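Local structure of uncharacterized protein (Neosartorya fumigata, 5J5L) at residues 4-9 against 67-72; 16-21 against 77-82; 105-110 against 146-151; 109-114 against 139-144. The protein binds arachidonic acid inside an all-helical bundle and is probably a cell wall mannoprotein recognised by host antibodies. One frame throughout, in Å; residues are numbered along the deposited sequence. Where two conformers were deposited one is given.

Contact 1: 4-9 against 67-72; sequences ATILSD and TSVTNA
L7 reaches from helix 3-26 to S68, V69 and A72 on helix 63-89, and its branched end does most of the touching. Its CB does not point straight at the neighbour; with CG anti to the carbonyl carbon (chi1 -65°), the chain swings across and forks there. CD1 rests on S68 CB at 4.0 Å. CD2 sits over the backbone of the other helix, 3.6 Å from S68 O, and also meets V69 CG2 and A72 CB, each at 4.0 Å. The small A72 lets the leucine fork lie close to the helix surface, while S68 turns its hydroxyl back to A64 O of its own helix. Deeper in, I6 CG2 meets V69 CG2 at 4.0 Å, the two side chains crossing at about a right angle. The segments run nearly parallel, 12° apart with axes 9.9 Å from each other. This apolar seam lies toward one end of the bundle, where L121 of helix 100-124 packs on both I6 and V69.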
loop_
_atom_site.group_PDB
_atom_site.type_symbol
_atom_site.label_atom_id
_atom_site.label_comp_id
_atom_site.label_asym_id
_atom_site.label_seq_id
_atom_site.Cartn_x
_atom_site.Cartn_y
_atom_site.Cartn_z
ATOM N N ALA A 4 4.030 -11.494 -15.052
ATOM C CA ALA A 4 2.609 -11.214 -15.261
ATOM C C ALA A 4 1.819 -11.377 -13.963
ATOM O O ALA A 4 0.933 -10.586 -13.675
ATOM C CB ALA A 4 2.038 -12.084 -16.344
ATOM N N THR A 5 2.144 -12.397 -13.175
ATOM C CA THR A 5 1.490 -12.591 -11.884
ATOM C C THR A 5 1.725 -11.416 -10.942
ATOM O O THR A 5 0.803 -10.936 -10.278
ATOM C CB THR A 5 1.944 -13.915 -11.219
ATOM O OG1 THR A 5 1.649 -15.012 -12.087
ATOM C CG2 THR A 5 1.233 -14.138 -9.884
ATOM N N ILE A 6 2.967 -10.948 -10.875
ATOM C CA ILE A 6 3.300 -9.809 -10.043
ATOM C C ILE A 6 2.518 -8.570 -10.527
ATOM O O ILE A 6 1.980 -7.830 -9.705
ATOM C CB ILE A 6 4.819 -9.525 -10.051
ATOM C CG1 ILE A 6 5.574 -10.692 -9.412
ATOM C CG2 ILE A 6 5.122 -8.211 -9.340
ATOM C CD1 ILE A 6 7.063 -10.667 -9.666
ATOM N N LEU A 7 2.434 -8.354 -11.840
ATOM C CA LEU A 7 1.705 -7.178 -12.353
ATOM C C LEU A 7 0.224 -7.250 -11.984
ATOM O O LEU A 7 -0.361 -6.243 -11.562
ATOM C CB LEU A 7 1.862 -7.032 -13.855
ATOM C CG LEU A 7 3.296 -6.746 -14.311
ATOM C CD1 LEU A 7 3.421 -6.852 -15.815
ATOM C CD2 LEU A 7 3.749 -5.388 -13.842
ATOM N N SER A 8 -0.366 -8.430 -12.134
ATOM C CA SER A 8 -1.760 -8.637 -11.761
ATOM C C SER A 8 -1.927 -8.375 -10.251
ATOM O O SER A 8 -2.898 -7.730 -9.825
ATOM C CB SER A 8 -2.195 -10.054 -12.136
ATOM O OG SER A 8 -3.539 -10.301 -11.759
ATOM N N ASP A 9 -0.975 -8.866 -9.453
ATOM C CA ASP A 9 -0.999 -8.655 -8.003
ATOM C C ASP A 9 -0.974 -7.168 -7.661
ATOM O O ASP A 9 -1.668 -6.724 -6.749
ATOM C CB ASP A 9 0.209 -9.290 -7.315
ATOM C CG ASP A 9 0.177 -10.798 -7.285
ATOM O OD1 ASP A 9 -0.888 -11.446 -7.503
ATOM O OD2 ASP A 9 1.254 -11.366 -6.974
ATOM N N THR A 67 11.015 -3.060 -15.959
ATOM C CA THR A 67 10.416 -1.738 -16.178
ATOM C C THR A 67 8.932 -1.791 -15.825
ATOM O O THR A 67 8.402 -0.903 -15.138
ATOM C CB THR A 67 10.593 -1.273 -17.641
ATOM O OG1 THR A 67 11.986 -1.136 -17.918
ATOM C CG2 THR A 67 9.894 0.057 -17.893
ATOM N N SER A 68 8.266 -2.849 -16.273
ATOM C CA SER A 68 6.837 -2.997 -16.021
ATOM C C SER A 68 6.557 -3.056 -14.515
ATOM O O SER A 68 5.684 -2.347 -14.025
ATOM C CB SER A 68 6.269 -4.234 -16.723
ATOM O OG SER A 68 6.320 -4.130 -18.144
ATOM N N VAL A 69 7.307 -3.871 -13.775
ATOM C CA VAL A 69 7.070 -4.019 -12.326
ATOM C C VAL A 69 7.425 -2.720 -11.591
ATOM O O VAL A 69 6.679 -2.256 -10.724
ATOM C CB VAL A 69 7.842 -5.238 -11.781
ATOM C CG1 VAL A 69 7.910 -5.231 -10.273
ATOM C CG2 VAL A 69 7.201 -6.524 -12.289
ATOM N N THR A 70 8.527 -2.091 -11.989
ATOM C CA THR A 70 8.955 -0.813 -11.389
ATOM C C THR A 70 7.903 0.267 -11.580
ATOM O O THR A 70 7.525 0.964 -10.641
ATOM C CB THR A 70 10.294 -0.343 -12.005
ATOM O OG1 THR A 70 11.309 -1.296 -11.698
ATOM C CG2 THR A 70 10.726 1.013 -11.477
ATOM N N ASN A 71 7.412 0.406 -12.803
ATOM C CA ASN A 71 6.403 1.416 -13.072
ATOM C C ASN A 71 5.077 1.145 -12.390
ATOM O O ASN A 71 4.379 2.085 -11.998
ATOM C CB ASN A 71 6.194 1.576 -14.572
ATOM C CG ASN A 71 7.315 2.360 -15.227
ATOM O OD1 ASN A 71 8.411 2.505 -14.671
ATOM N ND2 ASN A 71 7.048 2.867 -16.422
ATOM N N ALA A 72 4.721 -0.131 -12.268
ATOM C CA ALA A 72 3.485 -0.488 -11.589
ATOM C C ALA A 72 3.614 -0.156 -10.112
ATOM O O ALA A 72 2.677 0.376 -9.518
ATOM C CB ALA A 72 3.139 -1.954 -11.800
#

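Contact 2: 16-21 against 77-82; sequences DINTLT and KPDIVT. With ACD (arachidonic acid), chain B.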
loop_
_atom_site.group_PDB
_atom_site.type_symbol
_atom_site.label_atom_id
_atom_site.label_comp_id
_atom_site.label_asym_id
_atom_site.label_seq_id
_atom_site.Cartn_x
_atom_site.Cartn_y
_atom_site.Cartn_z
ATOM N N ASP A 16 -7.629 -2.163 -4.491
ATOM C CA ASP A 16 -7.910 -2.150 -3.052
ATOM C C ASP A 16 -7.743 -0.750 -2.458
ATOM O O ASP A 16 -8.586 -0.296 -1.680
ATOM C CB ASP A 16 -6.961 -3.072 -2.281
ATOM C CG ASP A 16 -7.141 -4.553 -2.589
ATOM O OD1 ASP A 16 -8.227 -5.016 -3.055
ATOM O OD2 ASP A 16 -6.164 -5.298 -2.289
ATOM N N ILE A 17 -6.629 -0.093 -2.797
ATOM C CA ILE A 17 -6.322 1.230 -2.267
ATOM C C ILE A 17 -7.405 2.227 -2.673
ATOM O O ILE A 17 -7.875 3.008 -1.842
ATOM C CB ILE A 17 -4.938 1.737 -2.718
ATOM C CG1 ILE A 17 -3.820 0.885 -2.090
ATOM C CG2 ILE A 17 -4.736 3.197 -2.329
ATOM C CD1 ILE A 17 -2.492 0.968 -2.826
ATOM N N ASN A 18 -7.797 2.197 -3.942
ATOM C CA ASN A 18 -8.771 3.168 -4.419
ATOM C C ASN A 18 -10.144 2.927 -3.819
ATOM O O ASN A 18 -10.858 3.874 -3.523
ATOM C CB ASN A 18 -8.760 3.193 -5.932
ATOM C CG ASN A 18 -7.465 3.794 -6.463
ATOM O OD1 ASN A 18 -6.931 4.767 -5.892
ATOM N ND2 ASN A 18 -6.943 3.219 -7.526
ATOM N N THR A 19 -10.468 1.668 -3.556
ATOM C CA THR A 19 -11.688 1.342 -2.820
ATOM C C THR A 19 -11.634 1.879 -1.387
ATOM O O THR A 19 -12.587 2.497 -0.920
ATOM C CB THR A 19 -11.951 -0.171 -2.840
ATOM O OG1 THR A 19 -12.053 -0.597 -4.205
ATOM C CG2 THR A 19 -13.224 -0.514 -2.080
ATOM N N LEU A 20 -10.521 1.685 -0.699
ATOM C CA LEU A 20 -10.373 2.257 0.641
ATOM C C LEU A 20 -10.572 3.769 0.678
ATOM O O LEU A 20 -11.232 4.300 1.566
ATOM C CB LEU A 20 -8.987 1.944 1.212
ATOM C CG LEU A 20 -8.852 0.625 1.935
ATOM C CD1 LEU A 20 -7.398 0.429 2.330
ATOM C CD2 LEU A 20 -9.730 0.566 3.180
ATOM N N THR A 21 -9.961 4.458 -0.282
ATOM C CA THR A 21 -10.069 5.906 -0.372
ATOM C C THR A 21 -11.528 6.320 -0.479
ATOM O O THR A 21 -11.957 7.313 0.126
ATOM C CB THR A 21 -9.267 6.462 -1.563
ATOM O OG1 THR A 21 -7.881 6.100 -1.411
ATOM C CG2 THR A 21 -9.375 7.969 -1.653
ATOM N N LYS A 77 2.306 5.075 -5.912
ATOM C CA LYS A 77 2.700 6.128 -4.978
ATOM C C LYS A 77 1.622 7.227 -4.838
ATOM O O LYS A 77 1.193 7.529 -3.717
ATOM C CB LYS A 77 4.066 6.733 -5.354
ATOM C CG LYS A 77 4.544 7.850 -4.427
ATOM C CD LYS A 77 5.522 8.792 -5.114
ATOM C CE LYS A 77 6.813 8.094 -5.493
ATOM N NZ LYS A 77 7.794 9.043 -6.087
ATOM N N PRO A 78 1.177 7.813 -5.966
ATOM C CA PRO A 78 0.145 8.850 -5.803
ATOM C C PRO A 78 -1.166 8.318 -5.226
ATOM O O PRO A 78 -1.858 9.047 -4.514
ATOM C CB PRO A 78 -0.069 9.386 -7.223
ATOM C CG PRO A 78 0.531 8.383 -8.130
ATOM C CD PRO A 78 1.611 7.686 -7.365
ATOM N N ASP A 79 -1.503 7.065 -5.516
ATOM C CA ASP A 79 -2.713 6.462 -4.948
ATOM C C ASP A 79 -2.583 6.304 -3.442
ATOM O O ASP A 79 -3.533 6.541 -2.686
ATOM C CB ASP A 79 -3.021 5.114 -5.589
ATOM C CG ASP A 79 -3.304 5.222 -7.081
ATOM O OD1 ASP A 79 -3.561 6.340 -7.578
ATOM O OD2 ASP A 79 -3.250 4.187 -7.748
ATOM N N ILE A 80 -1.392 5.912 -2.994
ATOM C CA ILE A 80 -1.123 5.757 -1.572
ATOM C C ILE A 80 -1.190 7.101 -0.859
ATOM O O ILE A 80 -1.841 7.230 0.187
ATOM C CB ILE A 80 0.245 5.063 -1.355
ATOM C CG1 ILE A 80 0.167 3.620 -1.838
ATOM C CG2 ILE A 80 0.690 5.143 0.110
ATOM C CD1 ILE A 80 1.527 2.972 -2.017
ATOM N N VAL A 81 -0.531 8.115 -1.424
ATOM C CA VAL A 81 -0.550 9.446 -0.845
ATOM C C VAL A 81 -1.991 9.984 -0.774
ATOM O O VAL A 81 -2.411 10.516 0.260
ATOM C CB VAL A 81 0.350 10.421 -1.616
ATOM C CG1 VAL A 81 0.125 11.850 -1.126
ATOM C CG2 VAL A 81 1.814 10.021 -1.464
ATOM N N THR A 82 -2.750 9.806 -1.853
ATOM C CA THR A 82 -4.156 10.233 -1.875
ATOM C C THR A 82 -4.966 9.524 -0.774
ATOM O O THR A 82 -5.770 10.154 -0.063
ATOM C CB THR A 82 -4.783 9.991 -3.269
ATOM O OG1 THR A 82 -4.129 10.821 -4.244
ATOM C CG2 THR A 82 -6.287 10.301 -3.273
HETATM C C1 ACD B . -13.632 4.382 7.220
HETATM C C2 ACD B . -12.417 3.919 7.988
HETATM C C3 ACD B . -12.250 4.751 9.244
HETATM C C4 ACD B . -11.242 4.100 10.192
HETATM C C5 ACD B . -11.631 2.667 10.469
HETATM C C6 ACD B . -10.865 1.592 10.208
HETATM C C7 ACD B . -9.460 1.666 9.664
HETATM C C8 ACD B . -9.378 1.284 8.195
HETATM C C9 ACD B . -8.536 1.861 7.322
HETATM C C10 ACD B . -7.585 3.002 7.640
HETATM C C11 ACD B . -6.190 2.496 7.896
HETATM C C12 ACD B . -5.104 2.744 7.150
HETATM C C13 ACD B . -5.036 3.556 5.873
HETATM C C14 ACD B . -5.280 2.566 4.747
HETATM C C15 ACD B . -4.729 2.642 3.531
HETATM C C16 ACD B . -3.773 3.729 3.124
HETATM C C17 ACD B . -3.000 3.276 1.894
HETATM C C18 ACD B . -2.038 2.145 2.212
HETATM C C19 ACD B . -1.171 1.814 1.022
HETATM C C20 ACD B . -0.665 0.395 1.008
HETATM O O1 ACD B . -13.423 5.279 6.393
HETATM O O2 ACD B . -14.749 3.862 7.404
HETATM O O HOH W 1 -6.297 6.420 -3.496
#
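I17 and I80 meet at the arachidonic acid pocket of this helical bundle, where helices 3-26 and 63-89 run side by side at 24°. I17 CD1 lies 3.9 Å from I80 CG1, and I80 CG1 in turn touches C19 near the methyl end of the lipid at 3.6 Å. L20, one turn on from I17, faces the chain farther along, its CD1 3.7 Å from C15. Branched aliphatic side chains suit this wall because they present hydrocarbon surface to the lipid and no polar group. I17 CG2, the branch anti to the backbone N, leans on the backbone of D79, 3.6 Å from D79 O.

Polar residues take over toward the outer side. N18 and D79 cross at a slant, their amide and carboxylate planes 72° apart, and D79 OD2 has its salt bridge with K14. T21 and T82 meet through their methyl groups, CG2 to CG2, while T82 OG1 donates to P78 O, which also accepts the backbone N of T82 from the opposite face of its plane. A single water ties the helices together: it donates to N18 OD1 at 3.0 Å and to D79 O at 2.9 Å, and it accepts from T21 OG1 at 2.6 Å.

Contact 3: 105-110 against 146-151; sequences SDLNAL and SAIAVF. With ACD (arachidonic acid), chain B.
L107 packs against A147, I148 and F151 in the close part of this contact, on the side that turns toward the bundle interior. Its CB meets I148 CG1 at 3.7 Å. Beyond CG the leucine divides its work: CD1 goes to the neighbouring helix, 4.0 Å from A147 CB and 4.1 Å from F151 CD2, which it approaches obliquely, whereas CD2 turns to the lipid and lies 3.9 Å from C12 of arachidonic acid. One branched side chain thus serves both as a filler between helices and as part of the pocket wall. A147 suits its place because its single methyl admits the leucine fork, and the F151 ring, just past the end of helix 127-150, extends the apolar patch toward I87 and V88 of helix 63-89.

Helices 100-124 and 127-150 are neighbours in sequence and form an antiparallel helical hairpin, crossing here at -158° with axes 9.8 Å apart. Two further residues of the first helix line the pocket. L110 CD1 touches C14 at 3.7 Å, and D106 OD2, which accepts a hydrogen bond from Q38 of helix 31-56, lies 3.3 Å from C8.

The flank at N108 is sparser and more open to solvent: although N108 OD1 comes within 3.4 Å of I148 CD1, little else meets there, and at this exposed rim an amide can remain hydrated.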
loop_
_atom_site.group_PDB
_atom_site.type_symbol
_atom_site.label_atom_id
_atom_site.label_comp_id
_atom_site.label_asym_id
_atom_site.label_seq_id
_atom_site.Cartn_x
_atom_site.Cartn_y
_atom_site.Cartn_z
ATOM N N SER A 105 -2.784 0.874 14.040
ATOM C CA SER A 105 -2.367 -0.527 13.875
ATOM C C SER A 105 -2.271 -0.883 12.398
ATOM O O SER A 105 -1.295 -1.521 11.951
ATOM C CB SER A 105 -3.349 -1.461 14.582
ATOM O OG SER A 105 -2.967 -2.824 14.449
ATOM N N ASP A 106 -3.291 -0.476 11.646
ATOM C CA ASP A 106 -3.357 -0.705 10.220
ATOM C C ASP A 106 -2.203 -0.010 9.494
ATOM O O ASP A 106 -1.545 -0.619 8.647
ATOM C CB ASP A 106 -4.679 -0.185 9.629
ATOM C CG ASP A 106 -5.885 -1.045 9.978
ATOM O OD1 ASP A 106 -5.762 -2.122 10.606
ATOM O OD2 ASP A 106 -7.002 -0.610 9.590
ATOM N N LEU A 107 -1.939 1.243 9.837
ATOM C CA LEU A 107 -0.850 1.989 9.184
ATOM C C LEU A 107 0.497 1.300 9.385
ATOM O O LEU A 107 1.265 1.159 8.429
ATOM C CB LEU A 107 -0.778 3.416 9.693
ATOM C CG LEU A 107 -1.883 4.356 9.206
ATOM C CD1 LEU A 107 -1.837 5.629 10.033
ATOM C CD2 LEU A 107 -1.730 4.665 7.718
ATOM N N ASN A 108 0.773 0.872 10.610
ATOM C CA ASN A 108 2.048 0.201 10.896
ATOM C C ASN A 108 2.162 -1.129 10.150
ATOM O O ASN A 108 3.225 -1.444 9.595
ATOM C CB ASN A 108 2.220 0.021 12.396
ATOM C CG ASN A 108 2.603 1.306 13.086
ATOM O OD1 ASN A 108 3.522 2.003 12.648
ATOM N ND2 ASN A 108 1.915 1.630 14.179
ATOM N N ALA A 109 1.068 -1.909 10.108
ATOM C CA ALA A 109 1.050 -3.170 9.349
ATOM C C ALA A 109 1.269 -2.939 7.870
ATOM O O ALA A 109 2.057 -3.633 7.225
ATOM C CB ALA A 109 -0.261 -3.919 9.568
ATOM N N LEU A 110 0.553 -1.968 7.315
ATOM C CA LEU A 110 0.663 -1.675 5.894
ATOM C C LEU A 110 2.045 -1.172 5.501
ATOM O O LEU A 110 2.569 -1.565 4.445
ATOM C CB LEU A 110 -0.401 -0.662 5.491
ATOM C CG LEU A 110 -1.826 -1.239 5.440
ATOM C CD1 LEU A 110 -2.834 -0.094 5.460
ATOM C CD2 LEU A 110 -2.050 -2.145 4.232
ATOM N N SER A 146 4.187 10.298 8.093
ATOM C CA SER A 146 3.363 11.462 8.374
ATOM C C SER A 146 1.975 11.032 8.920
ATOM O O SER A 146 1.512 11.546 9.928
ATOM C CB SER A 146 3.264 12.331 7.115
ATOM O OG SER A 146 2.460 13.463 7.330
ATOM N N ALA A 147 1.310 10.098 8.254
ATOM C CA ALA A 147 0.003 9.623 8.723
ATOM C C ALA A 147 0.077 8.988 10.101
ATOM O O ALA A 147 -0.775 9.228 10.949
ATOM C CB ALA A 147 -0.616 8.669 7.718
ATOM N N ILE A 148 1.109 8.184 10.325
ATOM C CA ILE A 148 1.337 7.595 11.655
ATOM C C ILE A 148 1.504 8.656 12.727
ATOM O O ILE A 148 0.934 8.548 13.820
ATOM C CB ILE A 148 2.531 6.603 11.621
ATOM C CG1 ILE A 148 2.149 5.341 10.827
ATOM C CG2 ILE A 148 2.988 6.240 13.029
ATOM C CD1 ILE A 148 3.341 4.537 10.348
ATOM N N ALA A 149 2.279 9.703 12.433
ATOM C CA ALA A 149 2.464 10.793 13.374
ATOM C C ALA A 149 1.142 11.459 13.687
ATOM O O ALA A 149 0.869 11.784 14.828
ATOM C CB ALA A 149 3.451 11.812 12.832
ATOM N N VAL A 150 0.314 11.665 12.665
ATOM C CA VAL A 150 -1.002 12.263 12.873
ATOM C C VAL A 150 -1.867 11.419 13.823
ATOM O O VAL A 150 -2.508 11.977 14.724
ATOM C CB VAL A 150 -1.747 12.497 11.533
ATOM C CG1 VAL A 150 -3.207 12.850 11.774
ATOM C CG2 VAL A 150 -1.064 13.601 10.736
ATOM N N PHE A 151 -1.860 10.099 13.640
ATOM C CA PHE A 151 -2.713 9.181 14.412
ATOM C C PHE A 151 -2.063 8.645 15.694
ATOM O O PHE A 151 -2.623 7.766 16.353
ATOM C CB PHE A 151 -3.232 8.055 13.529
ATOM C CG PHE A 151 -4.323 8.505 12.601
ATOM C CD1 PHE A 151 -5.603 8.719 13.087
ATOM C CD2 PHE A 151 -4.054 8.791 11.274
ATOM C CE1 PHE A 151 -6.617 9.163 12.256
ATOM C CE2 PHE A 151 -5.063 9.244 10.428
ATOM C CZ PHE A 151 -6.342 9.427 10.921
HETATM C C1 ACD B . -13.632 4.382 7.220
HETATM C C2 ACD B . -12.417 3.919 7.988
HETATM C C3 ACD B . -12.250 4.751 9.244
HETATM C C4 ACD B . -11.242 4.100 10.192
HETATM C C5 ACD B . -11.631 2.667 10.469
HETATM C C6 ACD B . -10.865 1.592 10.208
HETATM C C7 ACD B . -9.460 1.666 9.664
HETATM C C8 ACD B . -9.378 1.284 8.195
HETATM C C9 ACD B . -8.536 1.861 7.322
HETATM C C10 ACD B . -7.585 3.002 7.640
HETATM C C11 ACD B . -6.190 2.496 7.896
HETATM C C12 ACD B . -5.104 2.744 7.150
HETATM C C13 ACD B . -5.036 3.556 5.873
HETATM C C14 ACD B . -5.280 2.566 4.747
HETATM C C15 ACD B . -4.729 2.642 3.531
HETATM C C16 ACD B . -3.773 3.729 3.124
HETATM C C17 ACD B . -3.000 3.276 1.894
HETATM C C18 ACD B . -2.038 2.145 2.212
HETATM C C19 ACD B . -1.171 1.814 1.022
HETATM C C20 ACD B . -0.665 0.395 1.008
HETATM O O1 ACD B . -13.423 5.279 6.393
HETATM O O2 ACD B . -14.749 3.862 7.404
#

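Contact 4: 109-114 against 139-144; sequences ALQSKT and DIDAAF. With ACD (arachidonic acid), chain B.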
loop_
_atom_site.group_PDB
_atom_site.type_symbol
_atom_site.label_atom_id
_atom_site.label_comp_id
_atom_site.label_asym_id
_atom_site.label_seq_id
_atom_site.Cartn_x
_atom_site.Cartn_y
_atom_site.Cartn_z
ATOM N N ALA A 109 1.068 -1.909 10.108
ATOM C CA ALA A 109 1.050 -3.170 9.349
ATOM C C ALA A 109 1.269 -2.939 7.870
ATOM O O ALA A 109 2.057 -3.633 7.225
ATOM C CB ALA A 109 -0.261 -3.919 9.568
ATOM N N LEU A 110 0.553 -1.968 7.315
ATOM C CA LEU A 110 0.663 -1.675 5.894
ATOM C C LEU A 110 2.045 -1.172 5.501
ATOM O O LEU A 110 2.569 -1.565 4.445
ATOM C CB LEU A 110 -0.401 -0.662 5.491
ATOM C CG LEU A 110 -1.826 -1.239 5.440
ATOM C CD1 LEU A 110 -2.834 -0.094 5.460
ATOM C CD2 LEU A 110 -2.050 -2.145 4.232
ATOM N N GLN A 111 2.638 -0.326 6.337
ATOM C CA GLN A 111 3.988 0.135 6.068
ATOM C C GLN A 111 4.944 -1.065 6.072
ATOM O O GLN A 111 5.766 -1.198 5.165
ATOM C CB GLN A 111 4.470 1.191 7.047
ATOM C CG GLN A 111 5.852 1.683 6.648
ATOM C CD GLN A 111 6.332 2.896 7.389
ATOM O OE1 GLN A 111 5.883 3.202 8.488
ATOM N NE2 GLN A 111 7.291 3.585 6.791
ATOM N N SER A 112 4.866 -1.915 7.098
ATOM C CA SER A 112 5.745 -3.082 7.175
ATOM C C SER A 112 5.607 -3.977 5.946
ATOM O O SER A 112 6.614 -4.426 5.341
ATOM C CB SER A 112 5.438 -3.888 8.443
ATOM O OG SER A 112 6.290 -5.011 8.548
ATOM N N LYS A 113 4.363 -4.255 5.590
ATOM C CA LYS A 113 4.072 -5.171 4.486
ATOM C C LYS A 113 4.470 -4.560 3.136
ATOM O O LYS A 113 5.004 -5.264 2.266
ATOM C CB LYS A 113 2.605 -5.604 4.510
ATOM C CG LYS A 113 2.242 -6.468 5.706
ATOM C CD LYS A 113 0.751 -6.753 5.761
ATOM C CE LYS A 113 0.403 -7.537 7.018
ATOM N NZ LYS A 113 1.123 -8.837 7.092
ATOM N N THR A 114 4.242 -3.259 2.982
ATOM C CA THR A 114 4.633 -2.551 1.750
ATOM C C THR A 114 6.168 -2.494 1.627
ATOM O O THR A 114 6.730 -2.689 0.538
ATOM C CB THR A 114 4.059 -1.132 1.724
ATOM O OG1 THR A 114 2.631 -1.214 1.797
ATOM C CG2 THR A 114 4.471 -0.384 0.431
ATOM N N ASP A 139 9.701 7.663 -0.544
ATOM C CA ASP A 139 8.572 8.606 -0.580
ATOM C C ASP A 139 7.305 8.010 0.020
ATOM O O ASP A 139 6.567 8.675 0.753
ATOM C CB ASP A 139 8.309 9.058 -2.032
ATOM C CG ASP A 139 9.456 9.865 -2.625
ATOM O OD1 ASP A 139 10.258 10.482 -1.883
ATOM O OD2 ASP A 139 9.562 9.873 -3.876
ATOM N N ILE A 140 7.055 6.741 -0.285
ATOM C CA ILE A 140 5.923 6.028 0.281
ATOM C C ILE A 140 6.098 5.935 1.804
ATOM O O ILE A 140 5.171 6.185 2.565
ATOM C CB ILE A 140 5.787 4.622 -0.354
ATOM C CG1 ILE A 140 5.375 4.756 -1.834
ATOM C CG2 ILE A 140 4.789 3.763 0.425
ATOM C CD1 ILE A 140 5.369 3.453 -2.611
ATOM N N ASP A 141 7.310 5.584 2.243
ATOM C CA ASP A 141 7.601 5.522 3.683
ATOM C C ASP A 141 7.427 6.874 4.391
ATOM O O ASP A 141 6.922 6.933 5.509
ATOM C CB ASP A 141 9.009 4.966 3.930
ATOM C CG ASP A 141 9.109 3.470 3.684
ATOM O OD1 ASP A 141 8.097 2.749 3.829
ATOM O OD2 ASP A 141 10.219 3.016 3.328
ATOM N N ALA A 142 7.841 7.956 3.743
ATOM C CA ALA A 142 7.635 9.296 4.278
ATOM C C ALA A 142 6.151 9.585 4.489
ATOM O O ALA A 142 5.759 10.157 5.493
ATOM C CB ALA A 142 8.233 10.342 3.354
ATOM N N ALA A 143 5.334 9.199 3.513
ATOM C CA ALA A 143 3.896 9.425 3.607
ATOM C C ALA A 143 3.259 8.628 4.759
ATOM O O ALA A 143 2.449 9.159 5.522
ATOM C CB ALA A 143 3.212 9.110 2.282
ATOM N N PHE A 144 3.658 7.366 4.896
ATOM C CA PHE A 144 3.231 6.553 6.029
ATOM C C PHE A 144 3.645 7.209 7.353
ATOM O O PHE A 144 2.848 7.283 8.291
ATOM C CB PHE A 144 3.838 5.138 5.963
ATOM C CG PHE A 144 3.027 4.149 5.174
ATOM C CD1 PHE A 144 1.764 3.751 5.601
ATOM C CD2 PHE A 144 3.565 3.560 4.039
ATOM C CE1 PHE A 144 1.045 2.816 4.882
ATOM C CE2 PHE A 144 2.839 2.625 3.313
ATOM C CZ PHE A 144 1.583 2.264 3.732
HETATM C C1 ACD B . -13.632 4.382 7.220
HETATM C C2 ACD B . -12.417 3.919 7.988
HETATM C C3 ACD B . -12.250 4.751 9.244
HETATM C C4 ACD B . -11.242 4.100 10.192
HETATM C C5 ACD B . -11.631 2.667 10.469
HETATM C C6 ACD B . -10.865 1.592 10.208
HETATM C C7 ACD B . -9.460 1.666 9.664
HETATM C C8 ACD B . -9.378 1.284 8.195
HETATM C C9 ACD B . -8.536 1.861 7.322
HETATM C C10 ACD B . -7.585 3.002 7.640
HETATM C C11 ACD B . -6.190 2.496 7.896
HETATM C C12 ACD B . -5.104 2.744 7.150
HETATM C C13 ACD B . -5.036 3.556 5.873
HETATM C C14 ACD B . -5.280 2.566 4.747
HETATM C C15 ACD B . -4.729 2.642 3.531
HETATM C C16 ACD B . -3.773 3.729 3.124
HETATM C C17 ACD B . -3.000 3.276 1.894
HETATM C C18 ACD B . -2.038 2.145 2.212
HETATM C C19 ACD B . -1.171 1.814 1.022
HETATM C C20 ACD B . -0.665 0.395 1.008
HETATM O O1 ACD B . -13.423 5.279 6.393
HETATM O O2 ACD B . -14.749 3.862 7.404
#
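Around Q111 and F144, whose CA atoms are 6.5 Å apart, helices 100-124 and 127-150 run antiparallel at 169°, the two arms of a helical hairpin. The F144 ring fills the gap between them. Q111 lies over one face of it, with CB 3.9 Å from the ring centroid and 17° off the normal, a CH-pi contact; L110 CB approaches CE1 obliquely at 3.8 Å. A flat, apolar ring suits this place: one face takes the Q111 methylene while its far end, CZ, comes 3.9 Å from C19 of arachidonic acid. T114 packs its methyl CG2 near I140 CG2, and its OG1 donates to L110 O, which satisfies the hydroxyl in a buried, largely apolar setting. Glutamine can serve both surroundings: its methylenes cover the ring, and with CG anti to the backbone N (chi1 -176°) the extended chain carries the amide on to D141. There Q111 NE2 donates to D141 OD1 at 3.2 Å, nearly straight at 172°, meeting the oxygen from above the carboxylate plane.

Contacts 1 and 2 join the same two helices, 3-26 and 63-89, at sites whose centres are about 17 Å apart; contacts 3 and 4 do likewise for the hairpin of 100-124 and 127-150, sharing A109 and L110. The first pair is near-parallel and only partly buried, the second antiparallel and buried. Contact 1, away from the lipid, is held by van der Waals packing alone, mostly of apolar side chains, whereas contact 2 adds a bridging water and contact 4 a direct amide-carboxylate bond. Contacts 2, 3 and 4 all touch arachidonic acid. Contacts 2 and 4 touch directly, through the K77-D139 salt bridge and the packing of I80 on I140, one of the places where the two helix pairs meet.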